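Local coordinates for protein acetyl transferase (Salmonella typhimurium, PDB 1S7K) that acetylates the N-terminal alpha-amino group of ribosomal protein L7/L12, probably with acetyl-coenzyme A as the acetyl donor, as other GNAT-family enzymes do, at residues T13-L27 / M72-L85. Residues are numbered along the deposited sequence; the frame is centred on the assembly and turned at random.
Sequences TLELRAADESHVPAL and MYLIFCQNEMAGVL
In the N-terminal half of the GNAT sheet, strand 14-18 runs antiparallel to strand 71-77, with E15 facing F76 and R17 facing L74 as hydrogen-bonded pairs. Between the latter pair, L74 N gives R17 O a nearly straight bond of 2.7 Å. The pairing runs on past both ends of strand 14-18, where Q78 N donates to T13 O and A19 N to M72 O.

On the face carrying E15, R17, L74 and F76, the R17 guanidinium lies flat over the F76 ring. R17 CZ sits 3.8 Å from the centroid of the F76 ring in a cation-pi stack, with the two planes 17° apart. The extended chain from CG to NE (chi3 -173°) carries the group across the ring, R17 CD passing 3.3 Å from F76 CE1. E15 OE2 accepts the N-H of R17 NE at 2.7 Å in a salt bridge, through its anti lone pair. At the edge of the guanidinium, N79 OD1, from the type I' turn 77-80, accepts a weak bond from NH1, and a water joins NH2 to N79 O. Salt bridge, ring and N79 together limit the rotation of the guanidinium.

Farther along this face, helix 24-33 sets L27 against the sheet. With CG anti to the backbone N (chi1 174°), L27 sends CD2 tip to tip toward M72 CE and CD1 to V84 CG2, 3.7 Å away. The bent M81 chain brings its CE against L27 CA.

On the other face, L16 CD2 meets I75 CG1 at 3.5 Å, and helix 112-127 covers I75 and L85 through I112 and M113, two coenzyme A-binding residues. Strand 7-9 flanks strand 14-18, whereas strand 80-91 continues the sheet beyond 71-77.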
ATOM      1  N   THR A  13     -18.645  11.021 -26.164  1.00 11.41           N
ATOM      2  CA  THR A  13     -19.701  10.387 -25.385  1.00 11.74           C
ATOM      3  C   THR A  13     -19.335  10.039 -23.926  1.00 13.40           C
ATOM      4  O   THR A  13     -20.210   9.671 -23.148  1.00 16.06           O
ATOM      5  CB  THR A  13     -20.079   9.093 -26.090  1.00 11.74           C
ATOM      6  OG1 THR A  13     -18.875   8.339 -26.299  1.00 14.40           O
ATOM      7  CG2 THR A  13     -20.664   9.384 -27.493  1.00 15.32           C
ATOM      8  N   LEU A  14     -18.060  10.112 -23.560  1.00 12.38           N
ATOM      9  CA  LEU A  14     -17.674   9.753 -22.191  1.00 11.35           C
ATOM     10  C   LEU A  14     -17.156  10.938 -21.406  1.00 11.53           C
ATOM     11  O   LEU A  14     -16.503  11.858 -21.959  1.00 11.21           O
ATOM     12  CB  LEU A  14     -16.559   8.690 -22.267  1.00 10.01           C
ATOM     13  CG  LEU A  14     -16.905   7.356 -22.929  1.00 10.94           C
ATOM     14  CD1 LEU A  14     -15.644   6.372 -23.015  1.00  8.39           C
ATOM     15  CD2 LEU A  14     -18.072   6.732 -22.175  1.00 10.87           C
ATOM     16  N   GLU A  15     -17.417  10.921 -20.093  1.00 12.63           N
ATOM     17  CA  GLU A  15     -16.818  11.928 -19.223  1.00 14.58           C
ATOM     18  C   GLU A  15     -16.824  11.366 -17.781  1.00 13.97           C
ATOM     19  O   GLU A  15     -17.585  10.441 -17.471  1.00 12.91           O
ATOM     20  CB  GLU A  15     -17.539  13.291 -19.320  1.00 16.12           C
ATOM     21  CG  GLU A  15     -18.872  13.424 -18.596  1.00 18.20           C
ATOM     22  CD  GLU A  15     -19.491  14.857 -18.705  1.00 19.75           C
ATOM     23  OE1 GLU A  15     -19.088  15.697 -19.555  1.00 17.32           O
ATOM     24  OE2 GLU A  15     -20.401  15.106 -17.915  1.00 18.40           O
ATOM     25  N   LEU A  16     -15.891  11.841 -16.959  1.00 14.66           N
ATOM     26  CA  LEU A  16     -15.784  11.417 -15.547  1.00 13.60           C
ATOM     27  C   LEU A  16     -16.296  12.605 -14.731  1.00 13.92           C
ATOM     28  O   LEU A  16     -15.993  13.758 -15.064  1.00 14.64           O
ATOM     29  CB  LEU A  16     -14.322  11.185 -15.174  1.00 14.86           C
ATOM     30  CG  LEU A  16     -13.602  10.042 -15.884  1.00 13.50           C
ATOM     31  CD1 LEU A  16     -12.114  10.103 -15.576  1.00 15.77           C
ATOM     32  CD2 LEU A  16     -14.201   8.715 -15.343  1.00 14.39           C
ATOM     33  N   ARG A  17     -17.102  12.326 -13.717  1.00 14.00           N
ATOM     34  CA  ARG A  17     -17.574  13.361 -12.832  1.00 15.95           C
ATOM     35  C   ARG A  17     -17.145  12.953 -11.410  1.00 15.04           C
ATOM     36  O   ARG A  17     -17.317  11.790 -11.004  1.00 15.17           O
ATOM     37  CB  ARG A  17     -19.113  13.485 -12.914  1.00 15.85           C
ATOM     38  CG  ARG A  17     -19.635  13.746 -14.333  1.00 20.99           C
ATOM     39  CD  ARG A  17     -21.161  13.881 -14.407  1.00 23.45           C
ATOM     40  NE  ARG A  17     -21.600  13.958 -15.811  1.00 24.68           N
ATOM     41  CZ  ARG A  17     -22.862  13.821 -16.229  1.00 26.99           C
ATOM     42  NH1 ARG A  17     -23.162  13.895 -17.528  1.00 24.36           N
ATOM     43  NH2 ARG A  17     -23.843  13.621 -15.358  1.00 27.12           N
ATOM     44  N   ALA A  18     -16.541  13.886 -10.676  1.00 15.42           N
ATOM     45  CA  ALA A  18     -16.189  13.564  -9.282  1.00 17.84           C
ATOM     46  C   ALA A  18     -17.450  13.129  -8.558  1.00 19.92           C
ATOM     47  O   ALA A  18     -18.513  13.756  -8.675  1.00 21.15           O
ATOM     48  CB  ALA A  18     -15.598  14.753  -8.585  1.00 17.61           C
ATOM     49  N   ALA A  19     -17.363  12.018  -7.836  1.00 21.78           N
ATOM     50  CA  ALA A  19     -18.502  11.509  -7.062  1.00 23.55           C
ATOM     51  C   ALA A  19     -19.080  12.622  -6.170  1.00 25.73           C
ATOM     52  O   ALA A  19     -18.355  13.316  -5.442  1.00 26.94           O
ATOM     53  CB  ALA A  19     -18.076  10.336  -6.202  1.00 23.57           C
ATOM     54  N   ASP A  20     -20.379  12.805  -6.251  1.00 28.19           N
ATOM     55  CA  ASP A  20     -21.030  13.833  -5.449  1.00 31.06           C
ATOM     56  C   ASP A  20     -22.186  13.265  -4.676  1.00 31.47           C
ATOM     57  O   ASP A  20     -22.744  12.244  -5.051  1.00 30.53           O
ATOM     58  CB  ASP A  20     -21.572  14.942  -6.344  1.00 32.96           C
ATOM     59  CG  ASP A  20     -22.129  16.078  -5.546  1.00 35.96           C
ATOM     60  OD1 ASP A  20     -21.332  16.909  -5.034  1.00 37.95           O
ATOM     61  OD2 ASP A  20     -23.362  16.124  -5.404  1.00 36.48           O
ATOM     62  N   GLU A  21     -22.566  13.943  -3.592  1.00 33.03           N
ATOM     63  CA  GLU A  21     -23.690  13.469  -2.811  1.00 35.03           C
ATOM     64  C   GLU A  21     -24.886  13.269  -3.766  1.00 34.70           C
ATOM     65  O   GLU A  21     -25.658  12.318  -3.610  1.00 34.12           O
ATOM     66  CB  GLU A  21     -24.028  14.479  -1.699  1.00 37.52           C
ATOM     67  CG  GLU A  21     -23.839  13.921  -0.300  1.00 41.70           C
ATOM     68  CD  GLU A  21     -24.894  12.874   0.055  1.00 44.17           C
ATOM     69  OE1 GLU A  21     -25.323  12.137  -0.866  1.00 45.63           O
ATOM     70  OE2 GLU A  21     -25.288  12.779   1.249  1.00 44.07           O
ATOM     71  N   SER A  22     -25.019  14.138  -4.779  1.00 32.96           N
ATOM     72  CA  SER A  22     -26.143  13.989  -5.705  1.00 32.62           C
ATOM     73  C   SER A  22     -26.181  12.674  -6.473  1.00 30.95           C
ATOM     74  O   SER A  22     -27.226  12.297  -7.000  1.00 31.35           O
ATOM     75  CB  SER A  22     -26.170  15.123  -6.725  1.00 33.22           C
ATOM     76  OG  SER A  22     -25.081  15.016  -7.644  1.00 35.64           O
ATOM     77  N   HIS A  23     -25.059  11.968  -6.546  1.00 29.90           N
ATOM     78  CA  HIS A  23     -25.006  10.709  -7.307  1.00 28.70           C
ATOM     79  C   HIS A  23     -25.446   9.477  -6.503  1.00 28.68           C
ATOM     80  O   HIS A  23     -25.741   8.422  -7.068  1.00 29.43           O
ATOM     81  CB  HIS A  23     -23.553  10.418  -7.795  1.00 27.52           C
ATOM     82  CG  HIS A  23     -22.931  11.506  -8.624  1.00 26.57           C
ATOM     83  ND1 HIS A  23     -21.894  12.288  -8.163  1.00 26.63           N
ATOM     84  CD2 HIS A  23     -23.190  11.929  -9.886  1.00 27.25           C
ATOM     85  CE1 HIS A  23     -21.541  13.150  -9.103  1.00 27.56           C
ATOM     86  NE2 HIS A  23     -22.315  12.956 -10.157  1.00 28.09           N
ATOM     87  N   VAL A  24     -25.442   9.606  -5.181  1.00 27.53           N
ATOM     88  CA  VAL A  24     -25.725   8.475  -4.319  1.00 26.52           C
ATOM     89  C   VAL A  24     -26.930   7.684  -4.757  1.00 27.11           C
ATOM     90  O   VAL A  24     -26.836   6.476  -4.944  1.00 25.27           O
ATOM     91  CB  VAL A  24     -25.874   8.916  -2.827  1.00 25.72           C
ATOM     92  CG1 VAL A  24     -26.290   7.712  -1.956  1.00 25.68           C
ATOM     93  CG2 VAL A  24     -24.522   9.472  -2.310  1.00 24.18           C
ATOM     94  N   PRO A  25     -28.076   8.364  -4.976  1.00 27.46           N
ATOM     95  CA  PRO A  25     -29.289   7.647  -5.394  1.00 27.63           C
ATOM     96  C   PRO A  25     -29.122   6.719  -6.567  1.00 26.69           C
ATOM     97  O   PRO A  25     -29.570   5.576  -6.560  1.00 28.00           O
ATOM     98  CB  PRO A  25     -30.277   8.770  -5.708  1.00 28.00           C
ATOM     99  CG  PRO A  25     -29.829   9.907  -4.794  1.00 29.46           C
ATOM    100  CD  PRO A  25     -28.306   9.822  -4.874  1.00 28.33           C
ATOM    101  N   ALA A  26     -28.495   7.229  -7.615  1.00 27.61           N
ATOM    102  CA  ALA A  26     -28.299   6.455  -8.840  1.00 26.38           C
ATOM    103  C   ALA A  26     -27.218   5.355  -8.763  1.00 26.53           C
ATOM    104  O   ALA A  26     -27.345   4.237  -9.300  1.00 25.10           O
ATOM    105  CB  ALA A  26     -27.970   7.428  -9.945  1.00 28.38           C
ATOM    106  N   LEU A  27     -26.117   5.693  -8.121  1.00 26.80           N
ATOM    107  CA  LEU A  27     -25.046   4.700  -8.008  1.00 26.52           C
ATOM    108  C   LEU A  27     -25.531   3.519  -7.185  1.00 27.46           C
ATOM    109  O   LEU A  27     -25.285   2.362  -7.545  1.00 24.93           O
ATOM    110  CB  LEU A  27     -23.839   5.324  -7.337  1.00 25.73           C
ATOM    111  CG  LEU A  27     -22.661   4.401  -7.010  1.00 24.29           C
ATOM    112  CD1 LEU A  27     -21.971   3.781  -8.262  1.00 24.23           C
ATOM    113  CD2 LEU A  27     -21.723   5.279  -6.210  1.00 24.59           C
ATOM    114  N   MET A  72     -12.612   9.516  -6.219  1.00 13.51           N
ATOM    115  CA  MET A  72     -13.664   8.650  -6.668  1.00 14.46           C
ATOM    116  C   MET A  72     -14.419   9.377  -7.797  1.00 16.64           C
ATOM    117  O   MET A  72     -15.030  10.420  -7.542  1.00 17.02           O
ATOM    118  CB  MET A  72     -14.641   8.283  -5.549  1.00 15.80           C
ATOM    119  CG  MET A  72     -15.786   7.439  -6.091  1.00 15.93           C
ATOM    120  SD  MET A  72     -16.978   7.179  -4.775  1.00 20.12           S
ATOM    121  CE  MET A  72     -17.948   6.118  -5.484  1.00 18.02           C
ATOM    122  N   TYR A  73     -14.332   8.842  -9.031  1.00 13.36           N
ATOM    123  CA  TYR A  73     -15.041   9.431 -10.138  1.00 14.11           C
ATOM    124  C   TYR A  73     -16.100   8.470 -10.674  1.00 13.08           C
ATOM    125  O   TYR A  73     -15.959   7.245 -10.661  1.00 15.14           O
ATOM    126  CB  TYR A  73     -14.035   9.795 -11.277  1.00 11.43           C
ATOM    127  CG  TYR A  73     -13.058  10.893 -10.939  1.00 14.69           C
ATOM    128  CD1 TYR A  73     -13.414  12.247 -11.088  1.00 14.69           C
ATOM    129  CD2 TYR A  73     -11.775  10.597 -10.481  1.00 13.66           C
ATOM    130  CE1 TYR A  73     -12.478  13.293 -10.773  1.00 14.54           C
ATOM    131  CE2 TYR A  73     -10.858  11.613 -10.151  1.00 16.77           C
ATOM    132  CZ  TYR A  73     -11.216  12.956 -10.304  1.00 14.77           C
ATOM    133  OH  TYR A  73     -10.293  13.952 -10.016  1.00 14.88           O
ATOM    134  N   LEU A  74     -17.181   9.049 -11.173  1.00 15.06           N
ATOM    135  CA  LEU A  74     -18.260   8.321 -11.803  1.00 13.62           C
ATOM    136  C   LEU A  74     -18.083   8.471 -13.341  1.00 14.18           C
ATOM    137  O   LEU A  74     -17.843   9.587 -13.841  1.00 14.28           O
ATOM    138  CB  LEU A  74     -19.609   8.925 -11.376  1.00 15.18           C
ATOM    139  CG  LEU A  74     -19.971   8.572  -9.947  1.00 18.98           C
ATOM    140  CD1 LEU A  74     -21.408   9.021  -9.636  1.00 20.25           C
ATOM    141  CD2 LEU A  74     -19.945   7.045  -9.831  1.00 19.50           C
ATOM    142  N   ILE A  75     -18.175   7.357 -14.050  1.00 12.83           N
ATOM    143  CA  ILE A  75     -18.047   7.283 -15.516  1.00 14.67           C
ATOM    144  C   ILE A  75     -19.452   7.393 -16.104  1.00 16.22           C
ATOM    145  O   ILE A  75     -20.307   6.570 -15.764  1.00 14.21           O
ATOM    146  CB  ILE A  75     -17.480   5.900 -15.959  1.00 13.52           C
ATOM    147  CG1 ILE A  75     -16.021   5.683 -15.499  1.00 13.17           C
ATOM    148  CG2 ILE A  75     -17.469   5.781 -17.522  1.00 14.29           C
ATOM    149  CD1 ILE A  75     -15.694   4.128 -15.563  1.00 17.73           C
ATOM    150  N   PHE A  76     -19.660   8.375 -16.989  1.00 14.79           N
ATOM    151  CA  PHE A  76     -20.936   8.600 -17.670  1.00 18.00           C
ATOM    152  C   PHE A  76     -20.732   8.419 -19.149  1.00 16.78           C
ATOM    153  O   PHE A  76     -19.781   8.933 -19.724  1.00 16.02           O
ATOM    154  CB  PHE A  76     -21.476   9.998 -17.423  1.00 18.95           C
ATOM    155  CG  PHE A  76     -22.048  10.166 -16.075  1.00 22.72           C
ATOM    156  CD1 PHE A  76     -21.249  10.581 -14.997  1.00 22.20           C
ATOM    157  CD2 PHE A  76     -23.388   9.882 -15.860  1.00 23.97           C
ATOM    158  CE1 PHE A  76     -21.792  10.698 -13.728  1.00 22.83           C
ATOM    159  CE2 PHE A  76     -23.942   9.997 -14.598  1.00 22.85           C
ATOM    160  CZ  PHE A  76     -23.135  10.411 -13.527  1.00 24.33           C
ATOM    161  N   CYS A  77     -21.632   7.664 -19.750  1.00 17.32           N
ATOM    162  CA  CYS A  77     -21.535   7.388 -21.178  1.00 18.14           C
ATOM    163  C   CYS A  77     -22.846   7.916 -21.756  1.00 19.22           C
ATOM    164  O   CYS A  77     -23.896   7.412 -21.382  1.00 19.91           O
ATOM    165  CB  CYS A  77     -21.401   5.870 -21.359  1.00 16.28           C
ATOM    166  SG  CYS A  77     -21.605   5.247 -23.095  1.00 20.79           S
ATOM    167  N   GLN A  78     -22.777   8.896 -22.666  1.00 20.83           N
ATOM    168  CA  GLN A  78     -23.979   9.521 -23.239  1.00 22.95           C
ATOM    169  C   GLN A  78     -24.952   9.934 -22.110  1.00 24.49           C
ATOM    170  O   GLN A  78     -26.175   9.744 -22.229  1.00 25.88           O
ATOM    171  CB  GLN A  78     -24.697   8.573 -24.189  1.00 23.99           C
ATOM    172  CG  GLN A  78     -23.811   8.035 -25.332  1.00 28.93           C
ATOM    173  CD  GLN A  78     -24.629   7.562 -26.529  1.00 30.95           C
ATOM    174  OE1 GLN A  78     -24.101   7.006 -27.487  1.00 30.77           O
ATOM    175  NE2 GLN A  78     -25.943   7.809 -26.477  1.00 33.02           N
ATOM    176  N   ASN A  79     -24.390  10.466 -21.024  1.00 24.35           N
ATOM    177  CA  ASN A  79     -25.132  10.943 -19.842  1.00 25.32           C
ATOM    178  C   ASN A  79     -25.766   9.923 -18.891  1.00 24.89           C
ATOM    179  O   ASN A  79     -26.464  10.299 -17.953  1.00 26.25           O
ATOM    180  CB  ASN A  79     -26.203  11.966 -20.267  1.00 26.05           C
ATOM    181  CG  ASN A  79     -25.584  13.251 -20.761  1.00 27.51           C
ATOM    182  OD1 ASN A  79     -24.719  13.796 -20.100  1.00 26.10           O
ATOM    183  ND2 ASN A  79     -26.008  13.722 -21.946  1.00 27.20           N
ATOM    184  N   GLU A  80     -25.492   8.649 -19.104  1.00 24.74           N
ATOM    185  CA  GLU A  80     -26.014   7.590 -18.252  1.00 24.71           C
ATOM    186  C   GLU A  80     -24.878   7.126 -17.340  1.00 24.45           C
ATOM    187  O   GLU A  80     -23.764   6.959 -17.795  1.00 21.62           O
ATOM    188  CB  GLU A  80     -26.449   6.419 -19.109  1.00 26.87           C
ATOM    189  CG  GLU A  80     -27.322   5.470 -18.367  1.00 30.84           C
ATOM    190  CD  GLU A  80     -27.702   4.279 -19.182  1.00 32.44           C
ATOM    191  OE1 GLU A  80     -27.746   4.365 -20.439  1.00 34.11           O
ATOM    192  OE2 GLU A  80     -27.983   3.241 -18.547  1.00 33.43           O
ATOM    193  N   MET A  81     -25.146   6.913 -16.063  1.00 21.14           N
ATOM    194  CA  MET A  81     -24.038   6.454 -15.211  1.00 21.50           C
ATOM    195  C   MET A  81     -23.642   5.022 -15.621  1.00 19.70           C
ATOM    196  O   MET A  81     -24.489   4.136 -15.766  1.00 22.89           O
ATOM    197  CB  MET A  81     -24.477   6.546 -13.750  1.00 22.64           C
ATOM    198  CG  MET A  81     -23.348   6.766 -12.750  1.00 23.23           C
ATOM    199  SD  MET A  81     -23.993   6.359 -11.075  1.00 22.56           S
ATOM    200  CE  MET A  81     -24.247   4.827 -11.404  1.00 16.35           C
ATOM    201  N   ALA A  82     -22.346   4.761 -15.837  1.00 18.67           N
ATOM    202  CA  ALA A  82     -21.935   3.437 -16.287  1.00 17.14           C
ATOM    203  C   ALA A  82     -20.982   2.674 -15.378  1.00 16.77           C
ATOM    204  O   ALA A  82     -20.791   1.492 -15.569  1.00 15.34           O
ATOM    205  CB  ALA A  82     -21.300   3.520 -17.698  1.00 18.44           C
ATOM    206  N   GLY A  83     -20.348   3.367 -14.441  1.00 16.81           N
ATOM    207  CA  GLY A  83     -19.463   2.660 -13.518  1.00 16.74           C
ATOM    208  C   GLY A  83     -18.659   3.623 -12.701  1.00 16.42           C
ATOM    209  O   GLY A  83     -18.957   4.798 -12.683  1.00 15.49           O
ATOM    210  N   VAL A  84     -17.639   3.121 -12.003  1.00 14.23           N
ATOM    211  CA  VAL A  84     -16.804   3.939 -11.131  1.00 13.30           C
ATOM    212  C   VAL A  84     -15.309   3.790 -11.515  1.00 10.75           C
ATOM    213  O   VAL A  84     -14.895   2.712 -11.879  1.00  9.31           O
ATOM    214  CB  VAL A  84     -16.909   3.479  -9.660  1.00 13.23           C
ATOM    215  CG1 VAL A  84     -15.835   4.180  -8.846  1.00 13.85           C
ATOM    216  CG2 VAL A  84     -18.320   3.846  -9.054  1.00 15.86           C
ATOM    217  N   LEU A  85     -14.558   4.885 -11.507  1.00  9.67           N
ATOM    218  CA  LEU A  85     -13.111   4.853 -11.759  1.00 10.69           C
ATOM    219  C   LEU A  85     -12.490   5.568 -10.533  1.00 11.80           C
ATOM    220  O   LEU A  85     -12.779   6.781 -10.268  1.00 11.38           O
ATOM    221  CB  LEU A  85     -12.761   5.597 -13.042  1.00  9.85           C
ATOM    222  CG  LEU A  85     -11.278   5.640 -13.382  1.00 13.66           C
ATOM    223  CD1 LEU A  85     -10.684   4.268 -13.261  1.00 17.33           C
ATOM    224  CD2 LEU A  85     -11.075   6.185 -14.806  1.00 11.30           C
TER
HETATM  225  O   HOH W   1     -21.768  10.990 -20.846  1.00 22.74           O
HETATM  226  O   HOH W   2     -25.995  12.829 -16.455  1.00 33.46           O